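Local structure of probable aminotransferase (Pseudomonas aeruginosa, 5YKR) at residues Val12-Phe16 and Leu408-Cys412; Arg18-Phe23 and Leu415-Arg420; Trp49-Pro54 and Leu423-Phe427. The protein belongs to the class-III aminotransferases, a family of pyridoxal-phosphate enzymes, and carries its cofactor on a modified lysine. One frame throughout, in Å; residues are numbered along the deposited sequence.

Contact 1: Val12-Phe16 and Leu408-Cys412; sequences VETLF and LIEAC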
loop_
_atom_site.group_PDB
_atom_site.type_symbol
_atom_site.label_atom_id
_atom_site.label_comp_id
_atom_site.label_asym_id
_atom_site.label_seq_id
_atom_site.Cartn_x
_atom_site.Cartn_y
_atom_site.Cartn_z
ATOM N N VAL A 12 -21.359 -9.028 32.510
ATOM C CA VAL A 12 -20.385 -8.494 31.523
ATOM C C VAL A 12 -20.634 -7.014 31.286
ATOM O O VAL A 12 -19.715 -6.202 31.306
ATOM C CB VAL A 12 -20.428 -9.273 30.174
ATOM C CG1 VAL A 12 -19.430 -8.690 29.190
ATOM C CG2 VAL A 12 -20.130 -10.759 30.355
ATOM N N GLU A 13 -21.890 -6.660 31.027
ATOM C CA GLU A 13 -22.218 -5.256 30.799
ATOM C C GLU A 13 -21.858 -4.375 32.012
ATOM O O GLU A 13 -21.316 -3.282 31.858
ATOM C CB GLU A 13 -23.718 -5.138 30.484
ATOM C CG GLU A 13 -24.285 -3.727 30.510
ATOM C CD GLU A 13 -23.940 -2.957 29.268
ATOM O OE1 GLU A 13 -23.086 -3.418 28.478
ATOM O OE2 GLU A 13 -24.502 -1.879 29.090
ATOM N N THR A 14 -22.139 -4.866 33.232
ATOM C CA THR A 14 -21.828 -4.124 34.450
ATOM C C THR A 14 -20.312 -3.883 34.588
ATOM O O THR A 14 -19.873 -2.763 34.861
ATOM C CB THR A 14 -22.370 -4.861 35.694
ATOM O OG1 THR A 14 -23.793 -4.915 35.579
ATOM C CG2 THR A 14 -22.011 -4.144 36.995
ATOM N N LEU A 15 -19.542 -4.927 34.402
ATOM C CA LEU A 15 -18.085 -4.816 34.464
ATOM C C LEU A 15 -17.574 -3.908 33.387
ATOM O O LEU A 15 -16.726 -3.095 33.647
ATOM C CB LEU A 15 -17.434 -6.206 34.368
ATOM C CG LEU A 15 -15.897 -6.204 34.473
ATOM C CD1 LEU A 15 -15.448 -5.522 35.735
ATOM C CD2 LEU A 15 -15.349 -7.599 34.357
ATOM N N PHE A 16 -18.131 -4.035 32.185
ATOM C CA PHE A 16 -17.672 -3.231 31.057
ATOM C C PHE A 16 -17.906 -1.760 31.329
ATOM O O PHE A 16 -17.036 -0.951 31.117
ATOM C CB PHE A 16 -18.344 -3.680 29.765
ATOM C CG PHE A 16 -17.814 -3.011 28.505
ATOM C CD1 PHE A 16 -16.462 -2.894 28.267
ATOM C CD2 PHE A 16 -18.699 -2.571 27.504
ATOM C CE1 PHE A 16 -15.999 -2.295 27.094
ATOM C CE2 PHE A 16 -18.224 -1.979 26.348
ATOM C CZ PHE A 16 -16.881 -1.850 26.143
ATOM N N LEU A 408 -19.222 -7.736 22.840
ATOM C CA LEU A 408 -19.284 -7.246 24.199
ATOM C C LEU A 408 -18.305 -7.985 25.133
ATOM O O LEU A 408 -17.563 -7.345 25.887
ATOM C CB LEU A 408 -20.705 -7.332 24.749
ATOM C CG LEU A 408 -20.852 -6.972 26.232
ATOM C CD1 LEU A 408 -20.407 -5.557 26.531
ATOM C CD2 LEU A 408 -22.272 -7.152 26.730
ATOM N N ILE A 409 -18.290 -9.314 25.063
ATOM C CA ILE A 409 -17.387 -10.092 25.908
ATOM C C ILE A 409 -15.943 -9.747 25.521
ATOM O O ILE A 409 -15.094 -9.483 26.390
ATOM C CB ILE A 409 -17.636 -11.603 25.806
ATOM C CG1 ILE A 409 -19.034 -11.947 26.355
ATOM C CG2 ILE A 409 -16.524 -12.359 26.509
ATOM C CD1 ILE A 409 -19.498 -13.349 25.968
ATOM N N GLU A 410 -15.674 -9.709 24.213
ATOM C CA GLU A 410 -14.341 -9.343 23.738
ATOM C C GLU A 410 -13.872 -7.970 24.218
ATOM O O GLU A 410 -12.766 -7.822 24.739
ATOM C CB GLU A 410 -14.288 -9.446 22.227
ATOM C CG GLU A 410 -14.389 -10.874 21.733
ATOM C CD GLU A 410 -14.584 -10.994 20.221
ATOM O OE1 GLU A 410 -14.115 -10.128 19.462
ATOM O OE2 GLU A 410 -15.152 -12.034 19.813
ATOM N N ALA A 411 -14.743 -6.966 24.105
ATOM C CA ALA A 411 -14.398 -5.632 24.556
ATOM C C ALA A 411 -14.127 -5.597 26.060
ATOM O O ALA A 411 -13.184 -4.966 26.510
ATOM C CB ALA A 411 -15.481 -4.641 24.172
ATOM N N CYS A 412 -14.966 -6.276 26.833
ATOM C CA CYS A 412 -14.770 -6.308 28.264
ATOM C C CYS A 412 -13.448 -6.935 28.694
ATOM O O CYS A 412 -12.745 -6.363 29.512
ATOM C CB CYS A 412 -15.936 -7.010 28.919
ATOM S SG CYS A 412 -15.961 -6.921 30.726
#
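The Phe-16 ring is the flat group of this contact, and its three neighbours across the interface approach it obliquely, all from one side of its plane. Phe-16 CD2 is 3.6 Å from Leu-408 CD1. Next to the other ortho carbon, Phe-16 CD1 lies 3.8 Å from Cys-412 CA. The far end of the ring reaches the methyl of Ala-411, with Phe-16 CZ 3.7 Å from Ala-411 CB. CG of Phe-16 stands anti to the backbone N (chi1 -173°), which sends the ring along helix 407-418 past these three residues. Pro-316 of the second subunit also packs on Phe-16, so the ring fills a place between the helix pair and the dimer partner.

The two helices run in roughly the same direction, at 35° to each other, and their short axes approach to 9.6 Å. Helix 9-26 belongs to the N-terminal end of the chain and helix 407-418 to its C-terminal part. Bringing these two ends together in one small domain is a feature of the fold type I pyridoxal-phosphate enzymes, to which this family belongs.

Val-12 makes the second group of contacts. Its CG1 methyl sits 3.7 Å from Leu-408 CG and 3.9 Å from Cys-412 CB, and the side chains of Val-12 and Leu-408 run alongside each other, pointing opposite ways. CG2, the other branch, turns to Ile-409. Leu-15 closes the other end by placing CD2 3.7 Å from Cys-412 SG. Behind it, Leu-15 rests on Cys-452 and Leu-456 of helix 439-456. The sulfur lies among the Leu-15 side chain, Phe-16 CB and the backbone O of Val-12. Glu-13 lies at the exposed margin, where OE1 comes 3.9 Å from Leu-408 CD1.

Contact 2: Arg18-Phe23 and Leu415-Arg420; sequences RELRRF and LYLLNR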
loop_
_atom_site.group_PDB
_atom_site.type_symbol
_atom_site.label_atom_id
_atom_site.label_comp_id
_atom_site.label_asym_id
_atom_site.label_seq_id
_atom_site.Cartn_x
_atom_site.Cartn_y
_atom_site.Cartn_z
ATOM N N ARG A 18 -18.161 -0.230 34.240
ATOM C CA ARG A 18 -17.206 0.171 35.279
ATOM C C ARG A 18 -15.813 0.376 34.680
ATOM O O ARG A 18 -15.136 1.341 35.003
ATOM C CB ARG A 18 -17.145 -0.890 36.393
ATOM C CG ARG A 18 -16.340 -0.446 37.598
ATOM C CD ARG A 18 -16.349 -1.521 38.697
ATOM N NE ARG A 18 -15.656 -2.808 38.448
ATOM C CZ ARG A 18 -14.365 -2.972 38.115
ATOM N NH1 ARG A 18 -13.582 -1.955 37.868
ATOM N NH2 ARG A 18 -13.863 -4.189 37.971
ATOM N N GLU A 19 -15.407 -0.510 33.777
ATOM C CA GLU A 19 -14.067 -0.427 33.177
ATOM C C GLU A 19 -13.979 0.757 32.192
ATOM O O GLU A 19 -12.927 1.376 32.037
ATOM C CB GLU A 19 -13.697 -1.763 32.523
ATOM C CG GLU A 19 -13.458 -2.877 33.543
ATOM C CD GLU A 19 -12.327 -2.577 34.494
ATOM O OE1 GLU A 19 -11.278 -2.121 34.040
ATOM O OE2 GLU A 19 -12.481 -2.800 35.718
ATOM N N LEU A 20 -15.090 1.105 31.551
ATOM C CA LEU A 20 -15.112 2.307 30.701
ATOM C C LEU A 20 -14.908 3.571 31.547
ATOM O O LEU A 20 -14.157 4.466 31.145
ATOM C CB LEU A 20 -16.401 2.389 29.873
ATOM C CG LEU A 20 -16.507 1.433 28.693
ATOM C CD1 LEU A 20 -17.956 1.378 28.204
ATOM C CD2 LEU A 20 -15.534 1.810 27.568
ATOM N N ARG A 21 -15.539 3.618 32.727
ATOM C CA ARG A 21 -15.297 4.742 33.635
ATOM C C ARG A 21 -13.849 4.773 34.124
ATOM O O ARG A 21 -13.211 5.837 34.091
ATOM C CB ARG A 21 -16.276 4.711 34.812
ATOM C CG ARG A 21 -16.171 5.891 35.726
ATOM C CD ARG A 21 -17.421 5.984 36.623
ATOM N NE ARG A 21 -17.746 4.748 37.348
ATOM C CZ ARG A 21 -17.078 4.276 38.410
ATOM N NH1 ARG A 21 -16.014 4.925 38.913
ATOM N NH2 ARG A 21 -17.469 3.125 38.965
ATOM N N ARG A 22 -13.323 3.603 34.507
ATOM C CA ARG A 22 -11.912 3.464 34.909
ATOM C C ARG A 22 -10.998 3.915 33.761
ATOM O O ARG A 22 -10.010 4.582 33.992
ATOM C CB ARG A 22 -11.605 2.011 35.282
ATOM C CG ARG A 22 -10.234 1.708 35.864
ATOM C CD ARG A 22 -9.986 0.190 36.138
ATOM N NE ARG A 22 -10.870 -0.357 37.119
ATOM C CZ ARG A 22 -10.727 -0.176 38.443
ATOM N NH1 ARG A 22 -9.732 0.567 38.938
ATOM N NH2 ARG A 22 -11.580 -0.698 39.283
ATOM N N PHE A 23 -11.361 3.584 32.523
ATOM C CA PHE A 23 -10.531 3.950 31.381
ATOM C C PHE A 23 -10.446 5.504 31.269
ATOM O O PHE A 23 -9.369 6.080 31.034
ATOM C CB PHE A 23 -11.078 3.344 30.099
ATOM C CG PHE A 23 -10.343 3.797 28.893
ATOM C CD1 PHE A 23 -10.664 5.005 28.279
ATOM C CD2 PHE A 23 -9.276 3.060 28.414
ATOM C CE1 PHE A 23 -9.948 5.444 27.185
ATOM C CE2 PHE A 23 -8.541 3.508 27.318
ATOM C CZ PHE A 23 -8.883 4.712 26.701
ATOM N N LEU A 415 -10.576 -4.606 27.610
ATOM C CA LEU A 415 -10.461 -3.376 28.393
ATOM C C LEU A 415 -9.994 -3.637 29.820
ATOM O O LEU A 415 -9.217 -2.845 30.365
ATOM C CB LEU A 415 -11.812 -2.642 28.421
ATOM C CG LEU A 415 -11.817 -1.256 29.071
ATOM C CD1 LEU A 415 -10.794 -0.329 28.428
ATOM C CD2 LEU A 415 -13.202 -0.653 28.998
ATOM N N TYR A 416 -10.470 -4.720 30.430
ATOM C CA TYR A 416 -10.019 -5.091 31.785
ATOM C C TYR A 416 -8.501 -5.238 31.793
ATOM O O TYR A 416 -7.814 -4.706 32.686
ATOM C CB TYR A 416 -10.702 -6.379 32.204
ATOM C CG TYR A 416 -10.486 -6.754 33.644
ATOM C CD1 TYR A 416 -9.336 -7.389 34.039
ATOM C CD2 TYR A 416 -11.444 -6.441 34.618
ATOM C CE1 TYR A 416 -9.137 -7.775 35.355
ATOM C CE2 TYR A 416 -11.247 -6.795 35.935
ATOM C CZ TYR A 416 -10.063 -7.453 36.290
ATOM O OH TYR A 416 -9.847 -7.813 37.591
ATOM N N LEU A 417 -7.958 -5.913 30.779
ATOM C CA LEU A 417 -6.514 -6.088 30.680
ATOM C C LEU A 417 -5.798 -4.765 30.409
ATOM O O LEU A 417 -4.773 -4.453 31.025
ATOM C CB LEU A 417 -6.158 -7.163 29.658
ATOM C CG LEU A 417 -5.964 -8.520 30.292
ATOM C CD1 LEU A 417 -7.259 -9.061 30.869
ATOM C CD2 LEU A 417 -5.425 -9.528 29.346
ATOM N N LEU A 418 -6.340 -3.974 29.493
ATOM C CA LEU A 418 -5.721 -2.666 29.151
ATOM C C LEU A 418 -5.576 -1.772 30.381
ATOM O O LEU A 418 -4.508 -1.211 30.666
ATOM C CB LEU A 418 -6.548 -1.982 28.045
ATOM C CG LEU A 418 -6.037 -0.641 27.522
ATOM C CD1 LEU A 418 -6.524 -0.421 26.075
ATOM C CD2 LEU A 418 -6.358 0.557 28.417
ATOM N N ASN A 419 -6.668 -1.663 31.143
ATOM C CA ASN A 419 -6.649 -0.819 32.352
ATOM C C ASN A 419 -5.699 -1.307 33.445
ATOM O O ASN A 419 -5.435 -0.563 34.392
ATOM C CB ASN A 419 -8.071 -0.715 32.943
ATOM C CG ASN A 419 -8.996 0.240 32.180
ATOM O OD1 ASN A 419 -8.567 1.178 31.507
ATOM N ND2 ASN A 419 -10.319 -0.022 32.315
ATOM N N ARG A 420 -5.189 -2.523 33.309
ATOM C CA ARG A 420 -4.238 -3.101 34.260
ATOM C C ARG A 420 -2.897 -3.426 33.598
ATOM O O ARG A 420 -2.103 -4.198 34.109
ATOM C CB ARG A 420 -4.881 -4.321 34.949
ATOM C CG ARG A 420 -6.042 -3.922 35.858
ATOM C CD ARG A 420 -6.926 -5.116 36.197
ATOM N NE ARG A 420 -8.103 -4.689 36.943
ATOM C CZ ARG A 420 -9.160 -4.077 36.440
ATOM N NH1 ARG A 420 -9.211 -3.761 35.139
ATOM N NH2 ARG A 420 -10.164 -3.693 37.229
#
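The backbones come nearest at two points, Glu-19 CA to Tyr-416 CA at 6.3 Å and Phe-23 CA to Asn-419 CA at 6.2 Å, about one helical turn apart. The polar side chains centre on Glu-19. Its chain is bent at chi2 (-61°), which folds the carboxylate back toward Asn-419 and Arg-420. Arg-420 grips it end-on with two nitrogens. NH1 of Arg-420 donates to Glu-19 OE1 at 2.9 Å from above the carboxylate plane, and NH2 donates to OE2 on its syn side. Asn-419 ND2 reaches OE1 of Glu-19 from the opposite face, at 2.9 Å and nearly straight (174°). The same amide nitrogen gives a second, more bent bond to Glu-19 O, 3.0 Å long at 143°. That carbonyl also accepts the helical bond from Phe-23 N.

Arg-18, Glu-19, Arg-22 and Arg-420 form a salt-bridge network that joins helix 9-26 to segment 415-420. Arg-22 NE meets OE2 of Glu-19 from the face opposite Arg-420 NH2. These two guanidinium groups would probably favour the ionised carboxylate. Arg-18 NH1 also approaches OE2 of Glu-19, but it crowds Arg-22 NH2, another donor, and its detailed placement is doubtful. Arg-420 is steadied further by a bond from NH1 to Tyr-416 O, and NH1 also lies over the centre of the Tyr-416 ring. Arg-18 and the Tyr-416 hydroxyl both turn to Glu-455 of helix 439-456.

Apolar groups pack beside the network. Leu-415 uses both branches: CD2 sits 3.7 Å from Leu-20 CD2, and CD1 sits 3.7 Å from Phe-23 CD2. Leu-418 CD2 touches the edge of the Phe-23 ring. Asn-419 OD1 is buried against Phe-23 and has no hydrogen-bond partner in the model.

Contact 3: Trp49-Pro54 and Leu423-Phe427; sequences WMQQWP and LLTPF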
loop_
_atom_site.group_PDB
_atom_site.type_symbol
_atom_site.label_atom_id
_atom_site.label_comp_id
_atom_site.label_asym_id
_atom_site.label_seq_id
_atom_site.Cartn_x
_atom_site.Cartn_y
_atom_site.Cartn_z
ATOM N N TRP A 49 -9.682 1.998 11.932
ATOM C CA TRP A 49 -9.584 0.835 12.824
ATOM C C TRP A 49 -9.172 1.213 14.236
ATOM O O TRP A 49 -9.530 0.490 15.206
ATOM C CB TRP A 49 -8.628 -0.223 12.302
ATOM C CG TRP A 49 -8.813 -0.702 10.908
ATOM C CD1 TRP A 49 -9.777 -0.379 10.018
ATOM C CD2 TRP A 49 -7.978 -1.648 10.273
ATOM N NE1 TRP A 49 -9.590 -1.082 8.840
ATOM C CE2 TRP A 49 -8.472 -1.856 8.973
ATOM C CE3 TRP A 49 -6.815 -2.343 10.673
ATOM C CZ2 TRP A 49 -7.860 -2.734 8.084
ATOM C CZ3 TRP A 49 -6.251 -3.235 9.808
ATOM C CH2 TRP A 49 -6.754 -3.421 8.540
ATOM N N MET A 50 -8.469 2.336 14.386
ATOM C CA MET A 50 -7.937 2.688 15.713
ATOM C C MET A 50 -9.058 3.094 16.685
ATOM O O MET A 50 -8.892 3.072 17.895
ATOM C CB MET A 50 -6.900 3.803 15.575
ATOM C CG MET A 50 -5.655 3.369 14.863
ATOM S SD MET A 50 -4.557 4.747 14.526
ATOM C CE MET A 50 -3.160 3.931 13.827
ATOM N N GLN A 51 -10.219 3.452 16.141
ATOM C CA GLN A 51 -11.399 3.745 16.959
ATOM C C GLN A 51 -11.970 2.481 17.664
ATOM O O GLN A 51 -12.812 2.575 18.546
ATOM C CB GLN A 51 -12.460 4.422 16.072
ATOM C CG GLN A 51 -13.320 5.427 16.705
ATOM C CD GLN A 51 -14.311 6.000 15.693
ATOM O OE1 GLN A 51 -14.886 5.280 14.859
ATOM N NE2 GLN A 51 -14.555 7.292 15.823
ATOM N N GLN A 52 -11.480 1.305 17.277
ATOM C CA GLN A 52 -12.055 0.049 17.687
ATOM C C GLN A 52 -11.331 -0.608 18.849
ATOM O O GLN A 52 -11.726 -1.708 19.258
ATOM C CB GLN A 52 -12.167 -0.953 16.492
ATOM C CG GLN A 52 -12.972 -0.314 15.381
ATOM C CD GLN A 52 -13.212 -1.181 14.192
ATOM O OE1 GLN A 52 -13.177 -2.387 14.278
ATOM N NE2 GLN A 52 -13.487 -0.521 13.045
ATOM N N TRP A 53 -10.317 0.051 19.405
ATOM C CA TRP A 53 -9.848 -0.338 20.726
ATOM C C TRP A 53 -11.011 -0.195 21.720
ATOM O O TRP A 53 -11.879 0.613 21.561
ATOM C CB TRP A 53 -8.649 0.498 21.118
ATOM C CG TRP A 53 -7.367 0.173 20.380
ATOM C CD1 TRP A 53 -6.949 0.720 19.192
ATOM C CD2 TRP A 53 -6.317 -0.687 20.796
ATOM N NE1 TRP A 53 -5.741 0.201 18.821
ATOM C CE2 TRP A 53 -5.316 -0.645 19.798
ATOM C CE3 TRP A 53 -6.099 -1.489 21.936
ATOM C CZ2 TRP A 53 -4.132 -1.348 19.912
ATOM C CZ3 TRP A 53 -4.922 -2.216 22.021
ATOM C CH2 TRP A 53 -3.959 -2.124 21.030
ATOM N N PRO A 54 -11.001 -0.964 22.814
ATOM C CA PRO A 54 -12.113 -0.850 23.744
ATOM C C PRO A 54 -11.776 0.409 24.630
ATOM O O PRO A 54 -10.637 0.867 24.704
ATOM C CB PRO A 54 -12.018 -2.139 24.481
ATOM C CG PRO A 54 -10.559 -2.393 24.569
ATOM C CD PRO A 54 -10.039 -1.993 23.212
ATOM N N LEU A 423 -1.768 -4.872 26.803
ATOM C CA LEU A 423 -2.436 -4.629 25.533
ATOM C C LEU A 423 -2.592 -5.904 24.702
ATOM O O LEU A 423 -1.634 -6.615 24.441
ATOM C CB LEU A 423 -1.606 -3.621 24.689
ATOM C CG LEU A 423 -1.428 -2.247 25.296
ATOM C CD1 LEU A 423 -0.474 -1.385 24.488
ATOM C CD2 LEU A 423 -2.761 -1.565 25.452
ATOM N N LEU A 424 -3.796 -6.103 24.236
ATOM C CA LEU A 424 -4.164 -7.156 23.312
ATOM C C LEU A 424 -4.788 -6.491 22.096
ATOM O O LEU A 424 -5.546 -5.508 22.228
ATOM C CB LEU A 424 -5.193 -8.096 23.934
ATOM C CG LEU A 424 -4.629 -8.798 25.152
ATOM C CD1 LEU A 424 -5.787 -9.369 25.948
ATOM C CD2 LEU A 424 -3.653 -9.862 24.756
ATOM N N THR A 425 -4.525 -7.014 20.904
ATOM C CA THR A 425 -5.093 -6.413 19.726
ATOM C C THR A 425 -6.603 -6.441 19.773
ATOM O O THR A 425 -7.185 -7.457 20.172
ATOM C CB THR A 425 -4.554 -7.026 18.450
ATOM O OG1 THR A 425 -5.094 -6.301 17.336
ATOM C CG2 THR A 425 -4.907 -8.493 18.304
ATOM N N PRO A 426 -7.263 -5.338 19.385
ATOM C CA PRO A 426 -8.708 -5.332 19.598
ATOM C C PRO A 426 -9.447 -6.190 18.643
ATOM O O PRO A 426 -10.617 -6.457 18.870
ATOM C CB PRO A 426 -9.093 -3.872 19.436
ATOM C CG PRO A 426 -8.020 -3.264 18.673
ATOM C CD PRO A 426 -6.757 -4.019 19.000
ATOM N N PHE A 427 -8.797 -6.658 17.588
ATOM C CA PHE A 427 -9.513 -7.354 16.487
ATOM C C PHE A 427 -9.570 -8.840 16.631
ATOM O O PHE A 427 -10.143 -9.518 15.801
ATOM C CB PHE A 427 -8.878 -7.013 15.126
ATOM C CG PHE A 427 -8.542 -5.567 14.977
ATOM C CD1 PHE A 427 -9.505 -4.606 15.063
ATOM C CD2 PHE A 427 -7.232 -5.162 14.777
ATOM C CE1 PHE A 427 -9.167 -3.239 14.973
ATOM C CE2 PHE A 427 -6.903 -3.855 14.664
ATOM C CZ PHE A 427 -7.851 -2.873 14.801
#
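Pro-426 sets its CD-CG edge over one face of the Trp-53 indole. Its CD is 3.6 Å from the centroid of the six-membered ring and only 5° off the ring normal, a close CH-pi contact. Pro-426 CG covers the indole nearer its five-membered ring, 3.7 Å from Trp-53 CD2. CB of Pro-426 touches Gln-52 O at 3.4 Å. Trp-53 CZ3 comes obliquely to Leu-424 O at 3.4 Å and also meets a methyl of Leu-423.

Phe-427 is the next ring. Pro-426 CG stands over one face. Toward the opposite face comes the edge of Trp-49, in a T-shaped pair with centroids 5.8 Å apart and planes at 76°. Trp-49 CB lies 3.7 Å from Phe-427 CZ, while Gln-52 CB sits at the edge of the phenyl ring.

Further out, the second subunit fixes the polar ends of the first segment. Trp-53 NE1 donates to Met-111 O, Trp-49 NE1 to Phe-325 O and Gln-52 NE2 to Asn-321 O, all three acceptors on the second subunit. On the other segment, Thr-425 OG1 bonds to Asp-84 and Phe-427 O to Arg-405. Leu-423 pairs with Val-78 and Phe-80, which ties this turn to the sheet of strand 76-79.

The contact thus divides the work of each tryptophan: the carbon surface binds segment 423-427 by aromatic and CH-pi contacts, and the indole N-H serves the dimer interface.

Contacts 1 and 2 are successive parts of one helix pair, 9-26 with 407-418, with centres 10 Å apart. They meet where Phe-16 CE1 lies 3.8 Å from Leu-415 CD2. Segment 423-427 of contact 3 follows that second helix in the chain, and the centre of contact 3 is 13 Å from that of contact 2 and 14 Å from that of contact 1. Leu-417 CD2 of contact 2 touches Leu-424 CD1 of contact 3 at 3.4 Å, and Pro-54 packs beside both Ala-411 and Leu-415. All three border the second subunit, contact 3 most extensively. Lys-286, which carries the pyridoxal phosphate, belongs to none of the six segments.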